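Local coordinates for protein enoyl-CoA hydratase carB homologue (Streptomyces cattleya, PDB 5O34) that probably acts as a crotonase-superfamily lyase in thienamycin biosynthesis, as a homologue of the carbapenem-pathway enzyme CarB, at residues A[54-60]-A[90-96]; A[135-141]-A[248-253]; A[140-146]-A[161-166]; A[146-152]-A[167-173]. All coordinates share one frame; numbering follows the deposited sequence.

Interaction 1: A[54-60]-A[90-96]; sequences GIALAEF and VRCVVLY
Strands 55-59 and 92-96 run parallel, their axes 4.8 Å apart and turned by 22°, in register from Ile-55 beside Cys-92 to Glu-59 beside Tyr-96. The carbonyls of Ala-56 and Ala-58 accept from Val-94 N and Tyr-96 N, whereas Ala-56 N and Ala-58 N donate to Cys-92 O and Val-94 O; a weak bond from Phe-60 N to Tyr-96 O finishes the ladder. At its start Gly-54 O is gripped twice, by Arg-91 N at 2.8 Å on a lone pair in the carbonyl plane and by Cys-92 N at 3.3 Å from above that plane. The Arg-91 guanidinium lays one face over Gly-54 CA while its NE binds Ser-241 O. On the face carrying Ile-55 and Leu-57, the latter extends CD1 across to Tyr-96 CB at 3.5 Å, a reach set by CG lying anti to the backbone N (chi1 166°). Ile-55 CG2 lies alongside Val-94 CG2, 4.1 Å away and pointing the same way. On the other face Ala-58 turns its CB to Leu-95 CD2, which also meets Phe-60 CZ at 3.5 Å. Helix 71-86, which joins the strands in a beta-alpha-beta crossover, packs on this second face through Leu-80 against Ala-58; helix 229-242 covers the first, its Ala-237 touching Ile-55 and Val-94, and strands 47-50 and 142-146 flank the pair in the sheet.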
# COMPACT_ATOMS: atom_id res chain seq x y z
N GLY A 54 20.39 -1.22 -25.91
CA GLY A 54 20.59 -1.86 -24.62
C GLY A 54 19.32 -2.62 -24.27
O GLY A 54 19.19 -3.16 -23.18
N ILE A 55 18.37 -2.66 -25.23
CA ILE A 55 17.05 -3.28 -25.08
C ILE A 55 17.02 -4.73 -25.55
O ILE A 55 17.39 -5.03 -26.69
CB ILE A 55 15.94 -2.44 -25.78
CG1 ILE A 55 16.00 -0.95 -25.36
CG2 ILE A 55 14.53 -3.05 -25.56
CD1 ILE A 55 15.31 0.03 -26.34
N ALA A 56 16.52 -5.62 -24.69
CA ALA A 56 16.32 -7.03 -24.98
C ALA A 56 14.82 -7.27 -24.91
O ALA A 56 14.21 -7.07 -23.86
CB ALA A 56 17.05 -7.89 -23.97
N LEU A 57 14.20 -7.64 -26.04
CA LEU A 57 12.78 -7.93 -26.12
C LEU A 57 12.58 -9.43 -26.00
O LEU A 57 12.99 -10.17 -26.89
CB LEU A 57 12.15 -7.35 -27.41
CG LEU A 57 10.73 -7.82 -27.85
CD1 LEU A 57 9.68 -7.54 -26.78
CD2 LEU A 57 10.31 -7.12 -29.11
N ALA A 58 11.99 -9.87 -24.88
CA ALA A 58 11.68 -11.26 -24.60
C ALA A 58 10.22 -11.48 -24.98
O ALA A 58 9.36 -10.67 -24.63
CB ALA A 58 11.91 -11.57 -23.13
N GLU A 59 9.94 -12.55 -25.73
CA GLU A 59 8.61 -12.85 -26.26
C GLU A 59 8.15 -14.24 -25.87
O GLU A 59 8.97 -15.15 -25.75
CB GLU A 59 8.68 -12.75 -27.79
CG GLU A 59 7.45 -12.21 -28.48
CD GLU A 59 7.62 -12.06 -29.99
OE1 GLU A 59 8.75 -12.25 -30.49
OE2 GLU A 59 6.61 -11.74 -30.66
N PHE A 60 6.83 -14.42 -25.70
CA PHE A 60 6.25 -15.72 -25.36
C PHE A 60 5.88 -16.46 -26.65
O PHE A 60 4.91 -16.08 -27.33
CB PHE A 60 5.06 -15.57 -24.40
CG PHE A 60 5.43 -15.01 -23.03
CD1 PHE A 60 6.22 -15.74 -22.15
CD2 PHE A 60 4.94 -13.78 -22.62
CE1 PHE A 60 6.54 -15.23 -20.89
CE2 PHE A 60 5.25 -13.27 -21.35
CZ PHE A 60 6.05 -14.00 -20.50
N VAL A 90 23.06 -5.20 -22.01
CA VAL A 90 21.63 -5.07 -21.73
C VAL A 90 21.43 -4.10 -20.55
O VAL A 90 22.06 -4.25 -19.50
CB VAL A 90 20.98 -6.46 -21.44
CG1 VAL A 90 19.52 -6.34 -21.03
CG2 VAL A 90 21.12 -7.39 -22.64
N ARG A 91 20.56 -3.09 -20.74
CA ARG A 91 20.24 -2.10 -19.71
C ARG A 91 18.75 -2.10 -19.34
O ARG A 91 18.40 -1.69 -18.23
CB ARG A 91 20.75 -0.71 -20.07
CG ARG A 91 22.23 -0.54 -19.71
CD ARG A 91 22.84 0.81 -20.09
NE ARG A 91 22.62 1.17 -21.50
CZ ARG A 91 23.26 0.64 -22.53
NH1 ARG A 91 24.16 -0.32 -22.35
NH2 ARG A 91 22.99 1.04 -23.77
N CYS A 92 17.89 -2.61 -20.24
CA CYS A 92 16.45 -2.73 -20.01
C CYS A 92 15.89 -3.96 -20.71
O CYS A 92 16.34 -4.31 -21.80
CB CYS A 92 15.70 -1.47 -20.42
SG CYS A 92 14.05 -1.31 -19.68
N VAL A 93 14.88 -4.60 -20.09
CA VAL A 93 14.20 -5.80 -20.59
C VAL A 93 12.71 -5.48 -20.85
O VAL A 93 12.09 -4.81 -20.02
CB VAL A 93 14.32 -6.99 -19.59
CG1 VAL A 93 13.69 -8.26 -20.15
CG2 VAL A 93 15.77 -7.23 -19.17
N VAL A 94 12.16 -5.96 -21.98
CA VAL A 94 10.76 -5.79 -22.33
C VAL A 94 10.15 -7.19 -22.52
O VAL A 94 10.55 -7.91 -23.43
CB VAL A 94 10.52 -4.88 -23.57
CG1 VAL A 94 9.03 -4.77 -23.92
CG2 VAL A 94 11.11 -3.49 -23.36
N LEU A 95 9.22 -7.56 -21.64
CA LEU A 95 8.45 -8.80 -21.69
C LEU A 95 7.19 -8.48 -22.47
O LEU A 95 6.46 -7.55 -22.11
CB LEU A 95 8.09 -9.31 -20.29
CG LEU A 95 8.89 -10.49 -19.76
CD1 LEU A 95 8.43 -10.83 -18.35
CD2 LEU A 95 8.75 -11.72 -20.67
N TYR A 96 6.95 -9.22 -23.55
CA TYR A 96 5.85 -8.95 -24.46
C TYR A 96 5.11 -10.23 -24.84
O TYR A 96 5.73 -11.24 -25.19
CB TYR A 96 6.43 -8.21 -25.68
CG TYR A 96 5.47 -7.84 -26.79
CD1 TYR A 96 4.44 -6.94 -26.57
CD2 TYR A 96 5.69 -8.28 -28.09
CE1 TYR A 96 3.58 -6.56 -27.60
CE2 TYR A 96 4.85 -7.90 -29.13
CZ TYR A 96 3.80 -7.04 -28.88
OH TYR A 96 2.96 -6.67 -29.91

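Interaction 2: A[135-141]-A[248-253]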
# COMPACT_ATOMS: atom_id res chain seq x y z
N VAL A 135 12.80 -12.59 -11.60
CA VAL A 135 12.25 -11.43 -12.31
C VAL A 135 12.32 -10.16 -11.42
O VAL A 135 12.69 -9.10 -11.90
CB VAL A 135 10.81 -11.69 -12.84
CG1 VAL A 135 10.18 -10.42 -13.44
CG2 VAL A 135 10.80 -12.81 -13.87
N ALA A 136 12.02 -10.31 -10.11
CA ALA A 136 12.05 -9.24 -9.12
C ALA A 136 13.45 -8.97 -8.52
O ALA A 136 13.70 -7.85 -8.07
CB ALA A 136 11.06 -9.54 -8.00
N ALA A 137 14.35 -9.98 -8.50
CA ALA A 137 15.69 -9.80 -7.91
C ALA A 137 16.81 -9.36 -8.88
O ALA A 137 17.84 -8.89 -8.39
CB ALA A 137 16.12 -11.04 -7.14
N ILE A 138 16.63 -9.49 -10.21
CA ILE A 138 17.67 -9.07 -11.18
C ILE A 138 17.91 -7.55 -11.10
O ILE A 138 17.01 -6.81 -10.68
CB ILE A 138 17.46 -9.57 -12.65
CG1 ILE A 138 16.17 -9.01 -13.31
CG2 ILE A 138 17.52 -11.11 -12.74
CD1 ILE A 138 16.36 -8.71 -14.83
N SER A 139 19.12 -7.09 -11.44
CA SER A 139 19.49 -5.68 -11.36
C SER A 139 18.92 -4.80 -12.51
O SER A 139 18.91 -3.58 -12.38
CB SER A 139 21.00 -5.52 -11.26
OG SER A 139 21.63 -5.65 -12.52
N LYS A 140 18.44 -5.43 -13.59
CA LYS A 140 17.89 -4.74 -14.77
C LYS A 140 16.38 -4.49 -14.65
O LYS A 140 15.64 -5.42 -14.31
CB LYS A 140 18.15 -5.56 -16.06
CG LYS A 140 19.53 -6.23 -16.19
CD LYS A 140 20.64 -5.23 -16.46
CE LYS A 140 22.00 -5.85 -16.31
NZ LYS A 140 22.51 -6.34 -17.61
N PRO A 141 15.87 -3.28 -15.02
CA PRO A 141 14.42 -3.06 -15.00
C PRO A 141 13.74 -3.88 -16.08
O PRO A 141 14.31 -4.12 -17.14
CB PRO A 141 14.27 -1.56 -15.29
CG PRO A 141 15.61 -0.99 -15.08
CD PRO A 141 16.58 -2.06 -15.45
N VAL A 248 20.66 2.97 -11.96
CA VAL A 248 19.46 2.15 -12.07
C VAL A 248 19.67 0.76 -11.43
O VAL A 248 18.81 0.29 -10.68
CB VAL A 248 19.01 2.04 -13.57
CG1 VAL A 248 17.91 1.02 -13.75
CG2 VAL A 248 18.56 3.40 -14.11
N GLN A 249 20.82 0.13 -11.72
CA GLN A 249 21.17 -1.22 -11.28
C GLN A 249 21.59 -1.33 -9.81
O GLN A 249 21.56 -2.43 -9.27
CB GLN A 249 22.22 -1.84 -12.22
CG GLN A 249 21.65 -2.08 -13.63
CD GLN A 249 22.66 -2.42 -14.71
OE1 GLN A 249 22.41 -2.20 -15.90
NE2 GLN A 249 23.78 -3.03 -14.35
N SER A 250 21.93 -0.20 -9.15
CA SER A 250 22.25 -0.19 -7.72
C SER A 250 20.97 0.11 -6.91
O SER A 250 21.01 0.08 -5.68
CB SER A 250 23.31 0.86 -7.40
OG SER A 250 24.53 0.64 -8.08
N THR A 251 19.86 0.42 -7.61
CA THR A 251 18.56 0.78 -7.01
C THR A 251 17.53 -0.35 -7.12
O THR A 251 16.98 -0.77 -6.10
CB THR A 251 18.05 2.13 -7.60
OG1 THR A 251 19.02 3.15 -7.37
CG2 THR A 251 16.73 2.56 -6.99
N ARG A 252 17.26 -0.81 -8.36
CA ARG A 252 16.29 -1.85 -8.69
C ARG A 252 16.33 -3.08 -7.75
O ARG A 252 15.28 -3.43 -7.20
CB ARG A 252 16.43 -2.26 -10.17
CG ARG A 252 15.14 -2.76 -10.82
CD ARG A 252 15.09 -4.27 -10.87
NE ARG A 252 13.83 -4.75 -11.44
CZ ARG A 252 13.46 -6.02 -11.49
NH1 ARG A 252 14.26 -6.97 -11.01
NH2 ARG A 252 12.29 -6.35 -12.01
N PRO A 253 17.50 -3.73 -7.49
CA PRO A 253 17.50 -4.90 -6.59
C PRO A 253 17.34 -4.59 -5.10
O PRO A 253 16.82 -5.43 -4.37
CB PRO A 253 18.82 -5.60 -6.91
CG PRO A 253 19.71 -4.51 -7.34
CD PRO A 253 18.86 -3.49 -8.04
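Arg-252 reaches Val-135 O because its CG is set trans to the backbone N (chi1 -151°) and the chain then bends at chi2 (-100°), before running straight out to the guanidinium. NH1 and NH2 together clasp that single carbonyl oxygen end-on: Val-135 O is 2.8 Å from Arg-252 NH2 and lies only 7° out of the guanidinium plane, the two nitrogens approaching from opposite faces of the carbonyl. Arg-252 NH1 also bonds to Ile-138 O at 2.8 Å, and Lys-140 O sits over one face of the group without bonding. The two bonded carbonyls, with the salt bridge from NE to Asp-162, fix the rotation of the buried guanidinium at the end of helix 120-137, where Ile-138 is the first residue to leave helical geometry. Beside it, Pro-141 CG presses on Val-248 CG1 at 3.3 Å, a tight touch with the two side chains at about a right angle. Gln-249 CG packs against Ser-139 O at 3.4 Å, and its OE1 lies 3.6 Å from Lys-140 CD, a methylene contact; Lys-140 NZ itself binds Val-90 O and Leu-84 O. Pro-253 CB meets Ala-137 O. Nearby, Thr-251 OG1 bonds to Cys-183 N of the second subunit. A buried arginine collecting carbonyls from a helix end here joins the start of the last modelled helix, 252-273, to the alpha/beta core of a crotonase fold, close to a subunit interface.

Interaction 3: A[140-146]-A[161-166]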
# COMPACT_ATOMS: atom_id res chain seq x y z
N LYS A 140 18.44 -5.43 -13.59
CA LYS A 140 17.89 -4.74 -14.77
C LYS A 140 16.38 -4.49 -14.65
O LYS A 140 15.64 -5.42 -14.31
CB LYS A 140 18.15 -5.56 -16.06
CG LYS A 140 19.53 -6.23 -16.19
CD LYS A 140 20.64 -5.23 -16.46
CE LYS A 140 22.00 -5.85 -16.31
NZ LYS A 140 22.51 -6.34 -17.61
N PRO A 141 15.87 -3.28 -15.02
CA PRO A 141 14.42 -3.06 -15.00
C PRO A 141 13.74 -3.88 -16.08
O PRO A 141 14.31 -4.12 -17.14
CB PRO A 141 14.27 -1.56 -15.29
CG PRO A 141 15.61 -0.99 -15.08
CD PRO A 141 16.58 -2.06 -15.45
N VAL A 142 12.52 -4.34 -15.78
CA VAL A 142 11.73 -5.17 -16.68
C VAL A 142 10.40 -4.47 -16.95
O VAL A 142 9.71 -4.08 -16.00
CB VAL A 142 11.53 -6.61 -16.12
CG1 VAL A 142 10.88 -7.52 -17.16
CG2 VAL A 142 12.85 -7.20 -15.63
N ILE A 143 10.03 -4.32 -18.23
CA ILE A 143 8.77 -3.71 -18.66
C ILE A 143 7.87 -4.80 -19.19
O ILE A 143 8.28 -5.53 -20.08
CB ILE A 143 8.98 -2.60 -19.73
CG1 ILE A 143 9.86 -1.46 -19.20
CG2 ILE A 143 7.64 -2.08 -20.28
CD1 ILE A 143 10.44 -0.58 -20.31
N ALA A 144 6.65 -4.92 -18.67
CA ALA A 144 5.67 -5.87 -19.18
C ALA A 144 4.72 -5.10 -20.12
O ALA A 144 4.24 -4.03 -19.75
CB ALA A 144 4.90 -6.51 -18.05
N ALA A 145 4.54 -5.60 -21.36
CA ALA A 145 3.67 -4.98 -22.37
C ALA A 145 2.50 -5.92 -22.63
O ALA A 145 2.68 -7.01 -23.18
CB ALA A 145 4.46 -4.69 -23.63
N ILE A 146 1.32 -5.53 -22.14
CA ILE A 146 0.07 -6.31 -22.15
C ILE A 146 -0.93 -5.77 -23.20
O ILE A 146 -1.35 -4.62 -23.13
CB ILE A 146 -0.49 -6.37 -20.69
CG1 ILE A 146 0.63 -6.73 -19.67
CG2 ILE A 146 -1.66 -7.34 -20.58
CD1 ILE A 146 0.32 -6.57 -18.15
N CYS A 161 7.40 -7.28 -12.56
CA CYS A 161 8.03 -6.26 -13.42
C CYS A 161 7.87 -4.85 -12.83
O CYS A 161 6.91 -4.58 -12.10
CB CYS A 161 7.50 -6.34 -14.85
SG CYS A 161 7.61 -7.98 -15.60
N ASP A 162 8.81 -3.95 -13.16
CA ASP A 162 8.85 -2.57 -12.68
C ASP A 162 7.86 -1.63 -13.36
O ASP A 162 7.64 -0.54 -12.84
CB ASP A 162 10.26 -1.99 -12.83
CG ASP A 162 11.32 -2.90 -12.27
OD1 ASP A 162 11.60 -2.80 -11.06
OD2 ASP A 162 11.79 -3.78 -13.02
N TYR A 163 7.32 -2.00 -14.54
CA TYR A 163 6.41 -1.14 -15.29
C TYR A 163 5.52 -1.99 -16.16
O TYR A 163 5.99 -2.74 -17.01
CB TYR A 163 7.20 -0.13 -16.15
CG TYR A 163 6.49 1.17 -16.46
CD1 TYR A 163 6.82 2.35 -15.80
CD2 TYR A 163 5.54 1.24 -17.49
CE1 TYR A 163 6.21 3.57 -16.12
CE2 TYR A 163 4.92 2.45 -17.81
CZ TYR A 163 5.26 3.61 -17.13
OH TYR A 163 4.64 4.79 -17.47
N ARG A 164 4.21 -1.90 -15.93
CA ARG A 164 3.22 -2.63 -16.71
C ARG A 164 2.51 -1.65 -17.63
O ARG A 164 1.86 -0.71 -17.18
CB ARG A 164 2.25 -3.40 -15.81
CG ARG A 164 2.95 -4.49 -15.00
CD ARG A 164 2.04 -5.11 -13.95
NE ARG A 164 1.71 -4.19 -12.86
CZ ARG A 164 2.48 -3.94 -11.81
NH1 ARG A 164 3.67 -4.53 -11.70
NH2 ARG A 164 2.08 -3.11 -10.86
N LEU A 165 2.70 -1.85 -18.93
CA LEU A 165 2.10 -1.04 -19.97
C LEU A 165 0.98 -1.85 -20.61
O LEU A 165 1.21 -2.95 -21.11
CB LEU A 165 3.17 -0.64 -20.99
CG LEU A 165 2.76 0.28 -22.13
CD1 LEU A 165 2.38 1.67 -21.63
CD2 LEU A 165 3.87 0.39 -23.12
N GLY A 166 -0.23 -1.31 -20.53
CA GLY A 166 -1.39 -1.98 -21.06
C GLY A 166 -2.01 -1.28 -22.25
O GLY A 166 -1.99 -0.05 -22.33
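Val-142 N meets the Asp-162 carboxylate on the anti side of OD2, 17° out of the carboxylate plane, in a nearly straight bond of 2.9 Å between Val-142 N and Asp-162 OD2. The same oxygen makes a salt bridge with Arg-252 NE, so two donors hold the buried group and its charge is probably balanced. Tyr-163 turns its ring away from strand 142-146, and its CB is what approaches Ile-143 CG1, while the ring stacks on His-221 and OH bonds to Glu-222. Likewise Arg-164 offers CG to Ala-144 CB, at 4.1 Å, and sends its guanidinium to Leu-219 O. These parallel neighbours, 18° apart, are adjacent inner strands of the main crotonase sheet, connected through strand 149-151 and helix 152-158. Val-142 O takes Asp-162 N at 3.0 Å and, weakly, Tyr-163 N; Ala-144 N then donates to Tyr-163 O, Ala-144 O accepts from Leu-165 N, and Leu-165 O receives Ile-146 N at 2.8 Å. Cys-161 SG, turned anti to its own carbonyl carbon (chi1 -54°), rests against Val-142 CG1 at 3.7 Å and Ala-144 CB at 3.9 Å. Leu-204 of the second subunit packs on Asp-162.

Interaction 4: A[146-152]-A[167-173]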
# COMPACT_ATOMS: atom_id res chain seq x y z
N ILE A 146 1.32 -5.53 -22.14
CA ILE A 146 0.07 -6.31 -22.15
C ILE A 146 -0.93 -5.77 -23.20
O ILE A 146 -1.35 -4.62 -23.13
CB ILE A 146 -0.49 -6.37 -20.69
CG1 ILE A 146 0.63 -6.73 -19.67
CG2 ILE A 146 -1.66 -7.34 -20.58
CD1 ILE A 146 0.32 -6.57 -18.15
N ASP A 147 -1.26 -6.61 -24.20
CA ASP A 147 -2.20 -6.28 -25.29
C ASP A 147 -3.50 -7.07 -25.21
O ASP A 147 -4.38 -6.90 -26.06
CB ASP A 147 -1.56 -6.51 -26.68
CG ASP A 147 -2.04 -5.56 -27.78
OD1 ASP A 147 -3.15 -5.00 -27.66
OD2 ASP A 147 -1.30 -5.37 -28.76
N GLY A 148 -3.61 -7.92 -24.21
CA GLY A 148 -4.81 -8.72 -24.03
C GLY A 148 -4.99 -9.14 -22.60
O GLY A 148 -4.64 -8.41 -21.67
N TYR A 149 -5.55 -10.32 -22.42
CA TYR A 149 -5.78 -10.91 -21.12
C TYR A 149 -4.47 -11.24 -20.37
O TYR A 149 -3.52 -11.74 -20.97
CB TYR A 149 -6.62 -12.17 -21.26
CG TYR A 149 -8.11 -11.94 -21.28
CD1 TYR A 149 -8.79 -11.67 -22.47
CD2 TYR A 149 -8.87 -12.07 -20.12
CE1 TYR A 149 -10.17 -11.52 -22.50
CE2 TYR A 149 -10.25 -11.93 -20.13
CZ TYR A 149 -10.91 -11.65 -21.32
OH TYR A 149 -12.27 -11.50 -21.33
N ALA A 150 -4.44 -10.94 -19.07
CA ALA A 150 -3.38 -11.26 -18.12
C ALA A 150 -4.13 -11.90 -16.95
O ALA A 150 -4.79 -11.21 -16.17
CB ALA A 150 -2.65 -9.99 -17.69
N ILE A 151 -4.15 -13.23 -16.94
CA ILE A 151 -4.88 -14.08 -15.99
C ILE A 151 -3.90 -14.91 -15.13
O ILE A 151 -2.86 -15.34 -15.63
CB ILE A 151 -5.87 -15.00 -16.78
CG1 ILE A 151 -6.78 -14.19 -17.74
CG2 ILE A 151 -6.70 -15.91 -15.86
CD1 ILE A 151 -7.50 -15.07 -18.82
N GLY A 152 -4.28 -15.16 -13.87
CA GLY A 152 -3.53 -15.96 -12.90
C GLY A 152 -2.03 -15.78 -12.91
O GLY A 152 -1.53 -14.70 -12.58
N SER A 167 -2.54 -2.07 -23.19
CA SER A 167 -3.29 -1.54 -24.33
C SER A 167 -4.71 -1.38 -23.77
O SER A 167 -5.02 -1.97 -22.73
CB SER A 167 -3.28 -2.52 -25.50
OG SER A 167 -4.17 -3.61 -25.30
N GLU A 168 -5.59 -0.63 -24.45
CA GLU A 168 -6.94 -0.50 -23.91
C GLU A 168 -7.77 -1.82 -24.09
O GLU A 168 -8.90 -1.90 -23.61
CB GLU A 168 -7.64 0.75 -24.44
CG GLU A 168 -7.31 1.97 -23.59
CD GLU A 168 -6.73 3.18 -24.30
OE1 GLU A 168 -5.92 3.91 -23.67
OE2 GLU A 168 -7.11 3.44 -25.46
N GLN A 169 -7.13 -2.86 -24.66
CA GLN A 169 -7.67 -4.22 -24.84
C GLN A 169 -7.24 -5.11 -23.66
O GLN A 169 -7.74 -6.24 -23.52
CB GLN A 169 -7.18 -4.84 -26.17
CG GLN A 169 -7.76 -4.21 -27.44
CD GLN A 169 -9.27 -4.31 -27.54
OE1 GLN A 169 -9.99 -3.36 -27.22
NE2 GLN A 169 -9.77 -5.46 -27.99
N ALA A 170 -6.31 -4.61 -22.82
CA ALA A 170 -5.80 -5.33 -21.65
C ALA A 170 -6.90 -5.54 -20.63
O ALA A 170 -7.64 -4.62 -20.31
CB ALA A 170 -4.61 -4.60 -21.03
N ARG A 171 -7.06 -6.80 -20.19
CA ARG A 171 -8.05 -7.20 -19.19
C ARG A 171 -7.33 -8.06 -18.14
O ARG A 171 -6.65 -9.03 -18.49
CB ARG A 171 -9.27 -7.88 -19.85
CG ARG A 171 -10.11 -6.87 -20.64
CD ARG A 171 -11.34 -7.45 -21.32
NE ARG A 171 -12.42 -7.70 -20.37
CZ ARG A 171 -13.30 -6.79 -19.95
NH1 ARG A 171 -13.23 -5.53 -20.38
NH2 ARG A 171 -14.25 -7.12 -19.08
N LEU A 172 -7.39 -7.64 -16.87
CA LEU A 172 -6.67 -8.29 -15.76
C LEU A 172 -7.63 -9.10 -14.87
O LEU A 172 -8.69 -8.60 -14.51
CB LEU A 172 -5.93 -7.20 -14.96
CG LEU A 172 -4.54 -6.71 -15.48
CD1 LEU A 172 -4.53 -6.32 -16.95
CD2 LEU A 172 -4.08 -5.53 -14.70
N VAL A 173 -7.28 -10.38 -14.56
CA VAL A 173 -8.13 -11.28 -13.78
C VAL A 173 -7.27 -12.14 -12.86
O VAL A 173 -6.20 -12.62 -13.23
CB VAL A 173 -9.06 -12.19 -14.66
CG1 VAL A 173 -10.41 -12.45 -13.99
CG2 VAL A 173 -9.26 -11.63 -16.07
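Tyr-149 to Ile-151 pair in parallel with Arg-171 to Val-173, the strand axes 4.8 Å and their directions 10° apart, joined by Arg-171 N to Gly-148 O, Ala-150 N to Arg-171 O and Val-173 N to Ala-150 O, with Gly-152 N to Val-173 O beyond. On the side carrying Tyr-149, Ile-151 and Val-173, Arg-171 CB sits over the centre of the Tyr-149 ring, 4.2 Å from the centroid in a CH-pi contact, while Val-173 CG2 comes to the ring edge, 4.1 Å from Tyr-149 CD2. Both long side chains lie side by side, pointing the same way, ring and guanidinium planes 65° apart; Glu-208 receives both ends, in a salt bridge from Arg-171 NE and a weak bond from Tyr-149 OH. Val-173 CG2 flanks Ile-151 CG1 at 3.9 Å. Together with strand 209-210 this pair forms the smaller sheet of the crotonase fold, and Gly-152 leads into a helix whose N terminus in related enzymes commonly borders the oxyanion hole. Ahead of strand 171-173, segment 167-173 makes a type I turn from Ser-167 to Ala-170, still held to the first: Ser-167 N donates to Ile-146 O at 2.8 Å. Ser-167 OG gives to Asp-147 OD1 at 2.9 Å, from above the carboxylate plane, and accepts Gln-169 N at 3.1 Å in an ST turn. Ala-150 CB meets Leu-172 CD1 on the other face.

Overall arrangement
Interactions 1 and 3 belong to the parallel part of one mixed sheet, where strands 92-96 and 142-146 are bonded neighbours; interaction 3, wholly buried, lies closer to the centre of the chain. Interaction 4 continues both segments of interaction 3 into the smaller sheet, passing from buried Asp-162 and Arg-164 to partly exposed side chains such as Tyr-149 and Arg-171. Interaction 2 has no strand pairing: an arginine binds carbonyls, and it meets interaction 3 through the Arg-252 to Asp-162 salt bridge and interaction 1 through Lys-140. It lies across the chain's centre from interaction 4, about 25 Å between centres. Interactions 2 and 3 touch the second subunit; 1 and 4 do not.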